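Local coordinates for alternansucrase (Leuconostoc mesenteroides, PDB 6HVG), which belongs to glycoside hydrolase family 70 and is a large multidomain protein with a barrel, a bound calcium ion and choline-binding-type repeats towards both ends of the chain, at residues S401-V406 / A412-R417; P438-W443 / S507-Q512; T442-K447 / T476-A481; A451-F456 / F482-A487. One frame throughout, in Å; residues are numbered along the deposited sequence.

Interaction 1: residues S401-V406 / A412-R417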
loop_
_atom_site.group_PDB
_atom_site.type_symbol
_atom_site.label_atom_id
_atom_site.label_comp_id
_atom_site.label_asym_id
_atom_site.label_seq_id
_atom_site.Cartn_x
_atom_site.Cartn_y
_atom_site.Cartn_z
ATOM N N SER A 401 27.045 4.785 -32.557
ATOM C CA SER A 401 28.299 4.008 -32.512
ATOM C C SER A 401 29.138 4.367 -31.305
ATOM O O SER A 401 29.542 3.497 -30.535
ATOM C CB SER A 401 29.151 4.242 -33.755
ATOM O OG SER A 401 28.533 3.685 -34.890
ATOM N N SER A 402 29.383 5.665 -31.149
ATOM C CA SER A 402 30.313 6.179 -30.136
ATOM C C SER A 402 29.674 6.537 -28.795
ATOM O O SER A 402 30.387 6.939 -27.879
ATOM C CB SER A 402 31.051 7.400 -30.690
ATOM O OG SER A 402 31.918 7.009 -31.721
ATOM N N PHE A 403 28.350 6.392 -28.680
ATOM C CA PHE A 403 27.629 6.743 -27.442
ATOM C C PHE A 403 26.650 5.662 -27.015
ATOM O O PHE A 403 25.762 5.310 -27.778
ATOM C CB PHE A 403 26.815 8.019 -27.659
ATOM C CG PHE A 403 27.599 9.295 -27.528
ATOM C CD1 PHE A 403 27.979 9.745 -26.291
ATOM C CD2 PHE A 403 27.909 10.059 -28.653
ATOM C CE1 PHE A 403 28.677 10.921 -26.172
ATOM C CE2 PHE A 403 28.600 11.237 -28.538
ATOM C CZ PHE A 403 28.983 11.672 -27.295
ATOM N N GLU A 404 26.791 5.159 -25.793
ATOM C CA GLU A 404 25.769 4.286 -25.211
ATOM C C GLU A 404 24.554 5.143 -24.922
ATOM O O GLU A 404 24.685 6.237 -24.375
ATOM C CB GLU A 404 26.271 3.607 -23.925
ATOM C CG GLU A 404 27.318 2.511 -24.164
ATOM C CD GLU A 404 27.905 1.938 -22.880
ATOM O OE1 GLU A 404 27.551 2.393 -21.769
ATOM O OE2 GLU A 404 28.713 0.993 -22.976
ATOM N N ASN A 405 23.371 4.651 -25.260
ATOM C CA ASN A 405 22.174 5.483 -25.223
ATOM C C ASN A 405 20.869 4.706 -25.143
ATOM O O ASN A 405 20.837 3.498 -25.289
ATOM C CB ASN A 405 22.144 6.352 -26.472
ATOM C CG ASN A 405 21.848 5.557 -27.729
ATOM O OD1 ASN A 405 20.790 5.709 -28.354
ATOM N ND2 ASN A 405 22.779 4.722 -28.117
ATOM N N VAL A 406 19.791 5.441 -24.917
ATOM C CA VAL A 406 18.426 4.931 -25.002
ATOM C C VAL A 406 17.668 5.898 -25.903
ATOM O O VAL A 406 17.597 7.097 -25.621
ATOM C CB VAL A 406 17.769 4.888 -23.615
ATOM C CG1 VAL A 406 16.406 4.194 -23.673
ATOM C CG2 VAL A 406 18.692 4.199 -22.609
ATOM N N ALA A 412 23.229 9.235 -17.194
ATOM C CA ALA A 412 24.342 9.505 -16.280
ATOM C C ALA A 412 25.465 8.441 -16.365
ATOM O O ALA A 412 26.653 8.763 -16.253
ATOM C CB ALA A 412 23.828 9.612 -14.846
ATOM N N ASP A 413 25.077 7.186 -16.570
ATOM C CA ASP A 413 26.019 6.061 -16.615
ATOM C C ASP A 413 26.413 5.690 -18.042
ATOM O O ASP A 413 26.976 4.619 -18.298
ATOM C CB ASP A 413 25.413 4.847 -15.900
ATOM C CG ASP A 413 24.077 4.416 -16.501
ATOM O OD1 ASP A 413 23.593 5.058 -17.451
ATOM O OD2 ASP A 413 23.514 3.435 -16.024
ATOM N N THR A 414 26.114 6.578 -18.995
ATOM C CA THR A 414 26.581 6.443 -20.390
ATOM C C THR A 414 28.088 6.415 -20.462
ATOM O O THR A 414 28.767 7.198 -19.792
ATOM C CB THR A 414 26.107 7.625 -21.270
ATOM O OG1 THR A 414 24.742 7.444 -21.631
ATOM C CG2 THR A 414 26.910 7.711 -22.571
ATOM N N TRP A 415 28.594 5.499 -21.282
ATOM C CA TRP A 415 29.976 5.486 -21.704
ATOM C C TRP A 415 30.011 5.868 -23.180
ATOM O O TRP A 415 29.063 5.575 -23.919
ATOM C CB TRP A 415 30.579 4.096 -21.487
ATOM C CG TRP A 415 30.863 3.766 -20.044
ATOM C CD1 TRP A 415 30.096 4.089 -18.957
ATOM C CD2 TRP A 415 31.987 3.037 -19.539
ATOM N NE1 TRP A 415 30.689 3.636 -17.819
ATOM C CE2 TRP A 415 31.849 2.982 -18.148
ATOM C CE3 TRP A 415 33.098 2.436 -20.126
ATOM C CZ2 TRP A 415 32.788 2.341 -17.326
ATOM C CZ3 TRP A 415 34.039 1.798 -19.306
ATOM C CH2 TRP A 415 33.864 1.748 -17.930
ATOM N N TYR A 416 31.097 6.532 -23.592
ATOM C CA TYR A 416 31.280 6.969 -24.974
ATOM C C TYR A 416 32.672 6.601 -25.482
ATOM O O TYR A 416 33.522 6.160 -24.705
ATOM C CB TYR A 416 31.015 8.478 -25.121
ATOM C CG TYR A 416 32.130 9.377 -24.655
ATOM C CD1 TYR A 416 32.456 9.476 -23.320
ATOM C CD2 TYR A 416 32.868 10.136 -25.566
ATOM C CE1 TYR A 416 33.486 10.298 -22.895
ATOM C CE2 TYR A 416 33.893 10.971 -25.147
ATOM C CZ TYR A 416 34.196 11.046 -23.811
ATOM O OH TYR A 416 35.213 11.871 -23.384
ATOM N N ARG A 417 32.891 6.767 -26.788
ATOM C CA ARG A 417 34.179 6.492 -27.405
ATOM C C ARG A 417 34.921 7.796 -27.630
ATOM O O ARG A 417 34.566 8.541 -28.535
ATOM C CB ARG A 417 33.989 5.761 -28.741
ATOM C CG ARG A 417 35.296 5.351 -29.418
ATOM C CD ARG A 417 35.116 4.948 -30.873
ATOM N NE ARG A 417 36.392 4.542 -31.481
ATOM C CZ ARG A 417 36.553 4.198 -32.756
ATOM N NH1 ARG A 417 35.527 4.221 -33.598
ATOM N NH2 ARG A 417 37.748 3.823 -33.185
#

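Interaction 2: residues P438-W443 / S507-Q512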
loop_
_atom_site.group_PDB
_atom_site.type_symbol
_atom_site.label_atom_id
_atom_site.label_comp_id
_atom_site.label_asym_id
_atom_site.label_seq_id
_atom_site.Cartn_x
_atom_site.Cartn_y
_atom_site.Cartn_z
ATOM N N PRO A 438 33.622 6.248 -19.572
ATOM C CA PRO A 438 32.461 6.898 -18.987
ATOM C C PRO A 438 32.421 8.369 -19.317
ATOM O O PRO A 438 33.428 9.063 -19.196
ATOM C CB PRO A 438 32.641 6.705 -17.463
ATOM C CG PRO A 438 34.042 6.338 -17.278
ATOM C CD PRO A 438 34.555 5.754 -18.553
ATOM N N LEU A 439 31.239 8.846 -19.676
ATOM C CA LEU A 439 31.017 10.243 -19.948
ATOM C C LEU A 439 31.467 11.118 -18.784
ATOM O O LEU A 439 32.013 12.204 -18.980
ATOM C CB LEU A 439 29.529 10.479 -20.232
ATOM C CG LEU A 439 29.135 11.842 -20.799
ATOM C CD1 LEU A 439 29.795 12.146 -22.135
ATOM C CD2 LEU A 439 27.635 11.892 -20.946
ATOM N N LEU A 440 31.230 10.656 -17.566
ATOM C CA LEU A 440 31.580 11.416 -16.366
ATOM C C LEU A 440 33.088 11.538 -16.073
ATOM O O LEU A 440 33.482 12.230 -15.124
ATOM C CB LEU A 440 30.857 10.838 -15.141
ATOM C CG LEU A 440 29.318 10.909 -15.115
ATOM C CD1 LEU A 440 28.762 10.168 -13.910
ATOM C CD2 LEU A 440 28.837 12.353 -15.090
ATOM N N MET A 441 33.918 10.897 -16.889
ATOM C CA MET A 441 35.374 11.102 -16.849
ATOM C C MET A 441 35.767 12.449 -17.458
ATOM O O MET A 441 36.818 12.993 -17.122
ATOM C CB MET A 441 36.090 9.949 -17.583
ATOM C CG MET A 441 37.614 9.906 -17.436
ATOM S SD MET A 441 38.400 8.516 -18.308
ATOM C CE MET A 441 38.231 9.028 -20.018
ATOM N N THR A 442 34.906 12.970 -18.340
ATOM C CA THR A 442 35.175 14.126 -19.187
ATOM C C THR A 442 34.129 15.239 -19.110
ATOM O O THR A 442 34.442 16.394 -19.372
ATOM C CB THR A 442 35.279 13.646 -20.642
ATOM O OG1 THR A 442 36.435 12.796 -20.759
ATOM C CG2 THR A 442 35.403 14.825 -21.626
ATOM N N TRP A 443 32.887 14.919 -18.770
ATOM C CA TRP A 443 31.816 15.922 -18.751
ATOM C C TRP A 443 30.941 15.767 -17.514
ATOM O O TRP A 443 30.847 14.692 -16.957
ATOM C CB TRP A 443 30.968 15.802 -20.020
ATOM C CG TRP A 443 29.755 16.652 -20.031
ATOM C CD1 TRP A 443 29.616 17.892 -20.584
ATOM C CD2 TRP A 443 28.492 16.330 -19.448
ATOM N NE1 TRP A 443 28.345 18.368 -20.376
ATOM C CE2 TRP A 443 27.633 17.428 -19.675
ATOM C CE3 TRP A 443 28.008 15.231 -18.734
ATOM C CZ2 TRP A 443 26.311 17.452 -19.221
ATOM C CZ3 TRP A 443 26.694 15.257 -18.278
ATOM C CH2 TRP A 443 25.862 16.356 -18.524
ATOM N N SER A 507 27.888 3.087 -8.809
ATOM C CA SER A 507 27.765 3.456 -7.403
ATOM C C SER A 507 27.700 4.955 -7.187
ATOM O O SER A 507 26.908 5.434 -6.372
ATOM C CB SER A 507 28.927 2.877 -6.581
ATOM O OG SER A 507 28.773 1.488 -6.425
ATOM N N PHE A 508 28.568 5.685 -7.885
ATOM C CA PHE A 508 28.604 7.124 -7.762
ATOM C C PHE A 508 27.296 7.747 -8.230
ATOM O O PHE A 508 26.780 8.684 -7.602
ATOM C CB PHE A 508 29.753 7.727 -8.548
ATOM C CG PHE A 508 29.568 9.188 -8.799
ATOM C CD1 PHE A 508 29.566 10.087 -7.749
ATOM C CD2 PHE A 508 29.329 9.642 -10.076
ATOM C CE1 PHE A 508 29.364 11.421 -7.978
ATOM C CE2 PHE A 508 29.116 10.968 -10.312
ATOM C CZ PHE A 508 29.142 11.859 -9.259
ATOM N N VAL A 509 26.772 7.217 -9.329
ATOM C CA VAL A 509 25.555 7.741 -9.930
ATOM C C VAL A 509 24.369 7.667 -8.978
ATOM O O VAL A 509 23.561 8.584 -8.943
ATOM C CB VAL A 509 25.227 7.010 -11.253
ATOM C CG1 VAL A 509 23.826 7.328 -11.742
ATOM C CG2 VAL A 509 26.236 7.386 -12.324
ATOM N N LYS A 510 24.255 6.576 -8.224
ATOM C CA LYS A 510 23.135 6.372 -7.296
ATOM C C LYS A 510 23.200 7.317 -6.089
ATOM O O LYS A 510 22.194 7.620 -5.452
ATOM C CB LYS A 510 23.109 4.917 -6.817
ATOM C CG LYS A 510 22.752 3.891 -7.890
ATOM C CD LYS A 510 22.961 2.470 -7.335
ATOM C CE LYS A 510 22.745 1.391 -8.406
ATOM N NZ LYS A 510 22.074 0.149 -7.893
ATOM N N THR A 511 24.396 7.793 -5.798
ATOM C CA THR A 511 24.640 8.796 -4.773
ATOM C C THR A 511 23.950 10.144 -5.008
ATOM O O THR A 511 23.593 10.832 -4.057
ATOM C CB THR A 511 26.169 9.034 -4.691
ATOM O OG1 THR A 511 26.787 7.869 -4.151
ATOM C CG2 THR A 511 26.529 10.205 -3.802
ATOM N N GLN A 512 23.789 10.532 -6.268
ATOM C CA GLN A 512 23.278 11.854 -6.627
ATOM C C GLN A 512 21.761 11.899 -6.682
ATOM O O GLN A 512 21.133 11.093 -7.359
ATOM C CB GLN A 512 23.820 12.273 -7.996
ATOM C CG GLN A 512 25.325 12.207 -8.115
ATOM C CD GLN A 512 25.980 13.146 -7.156
ATOM O OE1 GLN A 512 25.962 14.362 -7.360
ATOM N NE2 GLN A 512 26.557 12.605 -6.094
#

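Interaction 3: residues T442-K447 / T476-A481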
loop_
_atom_site.group_PDB
_atom_site.type_symbol
_atom_site.label_atom_id
_atom_site.label_comp_id
_atom_site.label_asym_id
_atom_site.label_seq_id
_atom_site.Cartn_x
_atom_site.Cartn_y
_atom_site.Cartn_z
ATOM N N THR A 442 34.906 12.970 -18.340
ATOM C CA THR A 442 35.175 14.126 -19.187
ATOM C C THR A 442 34.129 15.239 -19.110
ATOM O O THR A 442 34.442 16.394 -19.372
ATOM C CB THR A 442 35.279 13.646 -20.642
ATOM O OG1 THR A 442 36.435 12.796 -20.759
ATOM C CG2 THR A 442 35.403 14.825 -21.626
ATOM N N TRP A 443 32.887 14.919 -18.770
ATOM C CA TRP A 443 31.816 15.922 -18.751
ATOM C C TRP A 443 30.941 15.767 -17.514
ATOM O O TRP A 443 30.847 14.692 -16.957
ATOM C CB TRP A 443 30.968 15.802 -20.020
ATOM C CG TRP A 443 29.755 16.652 -20.031
ATOM C CD1 TRP A 443 29.616 17.892 -20.584
ATOM C CD2 TRP A 443 28.492 16.330 -19.448
ATOM N NE1 TRP A 443 28.345 18.368 -20.376
ATOM C CE2 TRP A 443 27.633 17.428 -19.675
ATOM C CE3 TRP A 443 28.008 15.231 -18.734
ATOM C CZ2 TRP A 443 26.311 17.452 -19.221
ATOM C CZ3 TRP A 443 26.694 15.257 -18.278
ATOM C CH2 TRP A 443 25.862 16.356 -18.524
ATOM N N TRP A 444 30.338 16.869 -17.076
ATOM C CA TRP A 444 29.437 16.878 -15.944
ATOM C C TRP A 444 28.271 17.847 -16.236
ATOM O O TRP A 444 28.440 18.805 -16.985
ATOM C CB TRP A 444 30.233 17.300 -14.689
ATOM C CG TRP A 444 31.419 16.426 -14.490
ATOM C CD1 TRP A 444 31.474 15.291 -13.744
ATOM C CD2 TRP A 444 32.717 16.562 -15.105
ATOM N NE1 TRP A 444 32.716 14.718 -13.850
ATOM C CE2 TRP A 444 33.497 15.479 -14.681
ATOM C CE3 TRP A 444 33.281 17.478 -15.977
ATOM C CZ2 TRP A 444 34.824 15.299 -15.094
ATOM C CZ3 TRP A 444 34.599 17.299 -16.379
ATOM C CH2 TRP A 444 35.350 16.225 -15.940
ATOM N N PRO A 445 27.099 17.616 -15.633
ATOM C CA PRO A 445 25.974 18.514 -15.804
ATOM C C PRO A 445 26.150 19.878 -15.144
ATOM O O PRO A 445 25.601 20.864 -15.631
ATOM C CB PRO A 445 24.824 17.756 -15.164
ATOM C CG PRO A 445 25.455 16.848 -14.181
ATOM C CD PRO A 445 26.773 16.477 -14.763
ATOM N N ASP A 446 26.909 19.932 -14.062
ATOM C CA ASP A 446 27.062 21.143 -13.236
ATOM C C ASP A 446 28.314 20.987 -12.340
ATOM O O ASP A 446 28.879 19.909 -12.217
ATOM C CB ASP A 446 25.796 21.388 -12.392
ATOM C CG ASP A 446 25.188 20.073 -11.831
ATOM O OD1 ASP A 446 25.829 19.437 -10.967
ATOM O OD2 ASP A 446 24.094 19.664 -12.294
ATOM N N LYS A 447 28.722 22.064 -11.695
ATOM C CA LYS A 447 29.903 22.041 -10.844
ATOM C C LYS A 447 29.745 21.200 -9.580
ATOM O O LYS A 447 30.684 20.538 -9.169
ATOM C CB LYS A 447 30.308 23.468 -10.474
ATOM C CG LYS A 447 31.009 24.171 -11.620
ATOM C CD LYS A 447 31.286 25.614 -11.297
ATOM C CE LYS A 447 32.507 25.763 -10.450
ATOM N NZ LYS A 447 32.533 27.113 -9.823
ATOM N N THR A 476 40.213 24.625 -11.574
ATOM C CA THR A 476 40.703 23.675 -10.592
ATOM C C THR A 476 40.001 22.328 -10.720
ATOM O O THR A 476 40.655 21.296 -10.653
ATOM C CB THR A 476 40.517 24.198 -9.157
ATOM O OG1 THR A 476 41.233 25.432 -8.998
ATOM C CG2 THR A 476 41.026 23.173 -8.128
ATOM N N LEU A 477 38.682 22.334 -10.916
ATOM C CA LEU A 477 37.922 21.092 -11.013
ATOM C C LEU A 477 38.306 20.304 -12.254
ATOM O O LEU A 477 38.485 19.087 -12.186
ATOM C CB LEU A 477 36.425 21.373 -11.028
ATOM C CG LEU A 477 35.818 22.001 -9.764
ATOM C CD1 LEU A 477 34.422 22.486 -10.088
ATOM C CD2 LEU A 477 35.770 21.019 -8.616
ATOM N N ASN A 478 38.459 20.994 -13.373
ATOM C CA ASN A 478 38.874 20.350 -14.623
ATOM C C ASN A 478 40.296 19.785 -14.553
ATOM O O ASN A 478 40.557 18.708 -15.075
ATOM C CB ASN A 478 38.734 21.330 -15.795
ATOM C CG ASN A 478 37.281 21.623 -16.150
ATOM O OD1 ASN A 478 36.414 20.822 -15.870
ATOM N ND2 ASN A 478 37.024 22.758 -16.759
ATOM N N ASP A 479 41.211 20.509 -13.908
ATOM C CA ASP A 479 42.577 20.002 -13.671
ATOM C C ASP A 479 42.521 18.729 -12.814
ATOM O O ASP A 479 43.241 17.766 -13.072
ATOM C CB ASP A 479 43.448 21.050 -12.956
ATOM C CG ASP A 479 43.899 22.172 -13.866
ATOM O OD1 ASP A 479 43.708 22.073 -15.093
ATOM O OD2 ASP A 479 44.456 23.176 -13.350
ATOM N N ALA A 480 41.663 18.741 -11.792
ATOM C CA ALA A 480 41.488 17.602 -10.902
ATOM C C ALA A 480 40.830 16.423 -11.607
ATOM O O ALA A 480 41.116 15.279 -11.280
ATOM C CB ALA A 480 40.678 18.000 -9.681
ATOM N N ALA A 481 39.971 16.698 -12.578
ATOM C CA ALA A 481 39.370 15.640 -13.384
ATOM C C ALA A 481 40.414 14.896 -14.192
ATOM O O ALA A 481 40.325 13.696 -14.345
ATOM C CB ALA A 481 38.297 16.220 -14.292
#

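Interaction 4: residues A451-F456 / F482-A487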
loop_
_atom_site.group_PDB
_atom_site.type_symbol
_atom_site.label_atom_id
_atom_site.label_comp_id
_atom_site.label_asym_id
_atom_site.label_seq_id
_atom_site.Cartn_x
_atom_site.Cartn_y
_atom_site.Cartn_z
ATOM N N ALA A 451 32.238 18.279 -8.676
ATOM C CA ALA A 451 32.975 18.246 -7.417
ATOM C C ALA A 451 32.709 16.948 -6.665
ATOM O O ALA A 451 33.612 16.403 -6.010
ATOM C CB ALA A 451 32.626 19.440 -6.551
ATOM N N ASN A 452 31.472 16.463 -6.746
ATOM C CA ASN A 452 31.114 15.215 -6.070
ATOM C C ASN A 452 31.784 14.012 -6.730
ATOM O O ASN A 452 32.297 13.135 -6.037
ATOM C CB ASN A 452 29.598 15.026 -6.021
ATOM C CG ASN A 452 28.918 15.970 -5.048
ATOM O OD1 ASN A 452 29.547 16.536 -4.171
ATOM N ND2 ASN A 452 27.620 16.120 -5.188
ATOM N N TYR A 453 31.793 13.985 -8.058
ATOM C CA TYR A 453 32.491 12.951 -8.803
ATOM C C TYR A 453 33.954 12.902 -8.395
ATOM O O TYR A 453 34.467 11.839 -8.107
ATOM C CB TYR A 453 32.388 13.204 -10.307
ATOM C CG TYR A 453 33.391 12.438 -11.152
ATOM C CD1 TYR A 453 33.132 11.144 -11.582
ATOM C CD2 TYR A 453 34.580 13.010 -11.530
ATOM C CE1 TYR A 453 34.041 10.449 -12.367
ATOM C CE2 TYR A 453 35.505 12.326 -12.313
ATOM C CZ TYR A 453 35.233 11.052 -12.736
ATOM O OH TYR A 453 36.169 10.405 -13.502
ATOM N N LEU A 454 34.613 14.058 -8.366
ATOM C CA LEU A 454 36.030 14.140 -8.025
ATOM C C LEU A 454 36.304 13.633 -6.628
ATOM O O LEU A 454 37.220 12.827 -6.442
ATOM C CB LEU A 454 36.556 15.575 -8.134
ATOM C CG LEU A 454 36.569 16.133 -9.548
ATOM C CD1 LEU A 454 36.867 17.613 -9.492
ATOM C CD2 LEU A 454 37.591 15.439 -10.445
ATOM N N ASN A 455 35.501 14.071 -5.661
ATOM C CA ASN A 455 35.649 13.599 -4.287
ATOM C C ASN A 455 35.395 12.082 -4.153
ATOM O O ASN A 455 36.101 11.400 -3.424
ATOM C CB ASN A 455 34.709 14.344 -3.352
ATOM C CG ASN A 455 35.067 15.790 -3.206
ATOM O OD1 ASN A 455 36.129 16.227 -3.633
ATOM N ND2 ASN A 455 34.191 16.548 -2.595
ATOM N N PHE A 456 34.389 11.561 -4.850
ATOM C CA PHE A 456 34.073 10.138 -4.794
ATOM C C PHE A 456 35.196 9.262 -5.387
ATOM O O PHE A 456 35.614 8.288 -4.767
ATOM C CB PHE A 456 32.757 9.877 -5.514
ATOM C CG PHE A 456 32.303 8.451 -5.476
ATOM C CD1 PHE A 456 31.571 7.981 -4.405
ATOM C CD2 PHE A 456 32.538 7.601 -6.548
ATOM C CE1 PHE A 456 31.111 6.674 -4.382
ATOM C CE2 PHE A 456 32.102 6.288 -6.525
ATOM C CZ PHE A 456 31.405 5.826 -5.427
ATOM N N PHE A 482 41.410 15.620 -14.694
ATOM C CA PHE A 482 42.444 15.020 -15.533
ATOM C C PHE A 482 43.433 14.165 -14.745
ATOM O O PHE A 482 43.809 13.102 -15.223
ATOM C CB PHE A 482 43.176 16.073 -16.352
ATOM C CG PHE A 482 44.097 15.490 -17.381
ATOM C CD1 PHE A 482 43.591 14.846 -18.511
ATOM C CD2 PHE A 482 45.484 15.564 -17.218
ATOM C CE1 PHE A 482 44.451 14.300 -19.464
ATOM C CE2 PHE A 482 46.345 15.017 -18.160
ATOM C CZ PHE A 482 45.827 14.383 -19.282
ATOM N N VAL A 483 43.806 14.583 -13.534
ATOM C CA VAL A 483 44.653 13.721 -12.700
ATOM C C VAL A 483 43.890 12.441 -12.326
ATOM O O VAL A 483 44.491 11.384 -12.224
ATOM C CB VAL A 483 45.255 14.409 -11.437
ATOM C CG1 VAL A 483 45.960 15.680 -11.821
ATOM C CG2 VAL A 483 44.214 14.705 -10.389
ATOM N N ILE A 484 42.570 12.526 -12.163
ATOM C CA ILE A 484 41.730 11.335 -11.980
ATOM C C ILE A 484 41.666 10.502 -13.255
ATOM O O ILE A 484 41.700 9.272 -13.185
ATOM C CB ILE A 484 40.285 11.690 -11.544
ATOM C CG1 ILE A 484 40.275 12.361 -10.162
ATOM C CG2 ILE A 484 39.392 10.455 -11.515
ATOM C CD1 ILE A 484 40.587 11.433 -9.004
ATOM N N GLN A 485 41.591 11.154 -14.416
ATOM C CA GLN A 485 41.580 10.415 -15.683
ATOM C C GLN A 485 42.860 9.603 -15.842
ATOM O O GLN A 485 42.815 8.432 -16.205
ATOM C CB GLN A 485 41.391 11.343 -16.894
ATOM C CG GLN A 485 41.526 10.619 -18.236
ATOM C CD GLN A 485 41.120 11.461 -19.433
ATOM O OE1 GLN A 485 40.667 12.591 -19.283
ATOM N NE2 GLN A 485 41.287 10.904 -20.632
ATOM N N THR A 486 43.995 10.239 -15.569
ATOM C CA THR A 486 45.285 9.583 -15.637
ATOM C C THR A 486 45.248 8.345 -14.709
ATOM O O THR A 486 45.482 7.217 -15.136
ATOM C CB THR A 486 46.423 10.581 -15.286
ATOM O OG1 THR A 486 46.566 11.523 -16.356
ATOM C CG2 THR A 486 47.761 9.862 -15.051
ATOM N N ALA A 487 44.889 8.558 -13.454
ATOM C CA ALA A 487 44.820 7.467 -12.484
ATOM C C ALA A 487 43.910 6.351 -12.945
ATOM O O ALA A 487 44.186 5.187 -12.683
ATOM C CB ALA A 487 44.365 7.992 -11.132
#

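Interaction 1: residues S401-V406 / A412-R417
Tyr416 sets its CG between its own backbone N and carbonyl carbon (chi1 78°), while Phe403 turns its CG away from the carbonyl carbon (chi1 -82°); the two side chains lie side by side and point the same way. CD1 and CE1 of Phe403 each rest 3.5 Å from CB of Tyr416. The ring planes are only 19° apart, but they are slid so far that they barely overlap, centroids 5.8 Å apart. Large aromatic side chains suit this buried place, and the Tyr416 hydroxyl finds polar partners in Asn393 and Thr442. Phe403 and Tyr416 form a single antiparallel bridge, a non-hydrogen-bonded pair. It is framed by Arg417 N to Ser402 O at 2.7 Å and by Glu404 N to Trp415 O at 3.0 Å. Residues 402-404 thereby line one edge of strand 415-416, whose other edge pairs with strand 437-438. At one end Thr414 OG1 donates to Glu404 O over 3.0 Å from above the carbonyl plane, and itself receives Thr411 N. The extended Glu404 side chain lies along Trp415, its OE1 weakly bonded to Trp415 N (3.3 Å), while OE2 forms a salt bridge with Arg502, which also makes a cation-pi contact with the indole.

Interaction 2: residues P438-W443 / S507-Q512
Leu440 against Phe508 and Val509 is a small, buried, purely apolar contact. It joins the loop between strand 437-438 and helix 447-462 to the last turns of helix 499-511. The backbones stay well apart, with the CA atoms of Leu440 and Val509 9.6 Å from each other, and one methyl group bridges the gap. That methyl is CD1 of Leu440, which approaches the edge of the Phe508 ring in its plane, 3.7 Å from CE2 and 3.9 Å from CD2. It also lies 4.1 Å from CG2 of Val509. Leu440 is nearly fully extended beyond CB (chi2 174°), which carries CD1 outward to the helix. Phe508 swings its ring anti to its backbone N (chi1 162°), presenting the CD2-CE2 side to the methyl. Backbone bonds from Met441 N to Pro438 O and from Trp443 N to Leu439 O fold the chain round Leu440. Phe456 of helix 447-462 meets the Phe508 ring and Trp515 touches Val509, adding further apolar cover. With no hydrogen bond between the segments, the contact depends on shape and burial: a branched leucine, a flat ring and a branched valine meet at a buried junction, and the attraction is dispersive and hydrophobic.

Interaction 3: residues T442-K447 / T476-A481
Lys447 and Leu477 bring the backbones nearest, with CA atoms 8.1 Å apart, where an extended approach to a helix start passes the regular helix 476-481. Trp444 still has strand-like backbone angles; two residues on, Asp446 takes the N-cap position of helix 447-462, its carboxylate capping a backbone N of the first turn. Within 476-481, Ala481 N bonds to Leu477 O in the usual i to i+4 pattern. The indole of Trp444 reaches across to the helix, its six-membered ring leading: CH2 is 3.4 Å and CZ2 3.7 Å from CB of Ala481. Alanine suits this spot because a lone methyl leaves room for so broad a ring. Asn478 slides past the indole in the opposite direction, with OD1 4.0 Å from CZ3 of Trp444 and the amide and ring planes 27° apart; OD1 has its polar partner in Gln450. Lys447 crosses Leu477 at about a right angle, and its bend at chi3 (81°) lays CE 3.8 Å from CD1 of Leu477. Its aliphatic part thus packs on the leucine while NZ bonds to Ala470 O and Gln380. The contact joins the loop leading into helix 447-462 to helix 474-495, with Tyr453 meeting Trp444 and Leu454 touching Leu477.

Interaction 4: residues A451-F456 / F482-A487
Ile484 carries the apolar packing, using one branch for each partner. CG1 lies 4.1 Å from CD2 of Leu454, the two side chains meeting at a slant, and CG2 lies 4.4 Å from CZ of Tyr453. The Tyr453 hydroxyl comes closer, OH 3.8 Å from CG2 of Ile484, in van der Waals contact. These placements follow from the first torsion of Ile484 (chi1 -64°), which puts CG2 anti to the backbone N and CG1 anti to the carbonyl carbon. Tyr453 slides past the isoleucine in the opposite direction, bringing the OH and CZ end of its side chain against CG2. A beta-branched residue suits this place, offering two hydrocarbon arms close to the helix backbone. Helices 447-462 and 474-495 run in nearly the same direction at these segments, and their CA atoms come to 7.5 Å at Leu454 and Ile484. They belong to the helical part of the family 70 fold that is probably domain IV; further along, Met457, Ser458 and Leu462 continue the packing on Ile484. Several polar side chains bond elsewhere: Asn455 OD1 accepts from Tyr468 N and bonds to Thr466 OG1, Asn452 ND2 reaches Gln512, just after helix 499-511, and Gln485 NE2 bonds to Asn393.

In the fold
The four interactions form one compact region on the same side of the chain's centre. Interaction 1 meets interaction 2, whose centre is about 12 Å away, through Thr414 O to Leu439 N at 3.0 Å. Tyr416 OH to Thr442 OG1, also 3.0 Å, carries it on to interaction 3. Interactions 2 and 3 share Thr442 and Trp443, so a single loop faces two successive helices. Interaction 4, centred about 8 Å from interaction 3, joins it where Leu454 packs on Ala480 and Ala481, and meets interaction 2, centres about 10 Å apart, where Met441 packs against Tyr453. Its centre lies about 19 Å from interaction 1, without touching it. None of the calcium ligands (Glu575, Asp581, Asn625, Asp1159) lies in these segments.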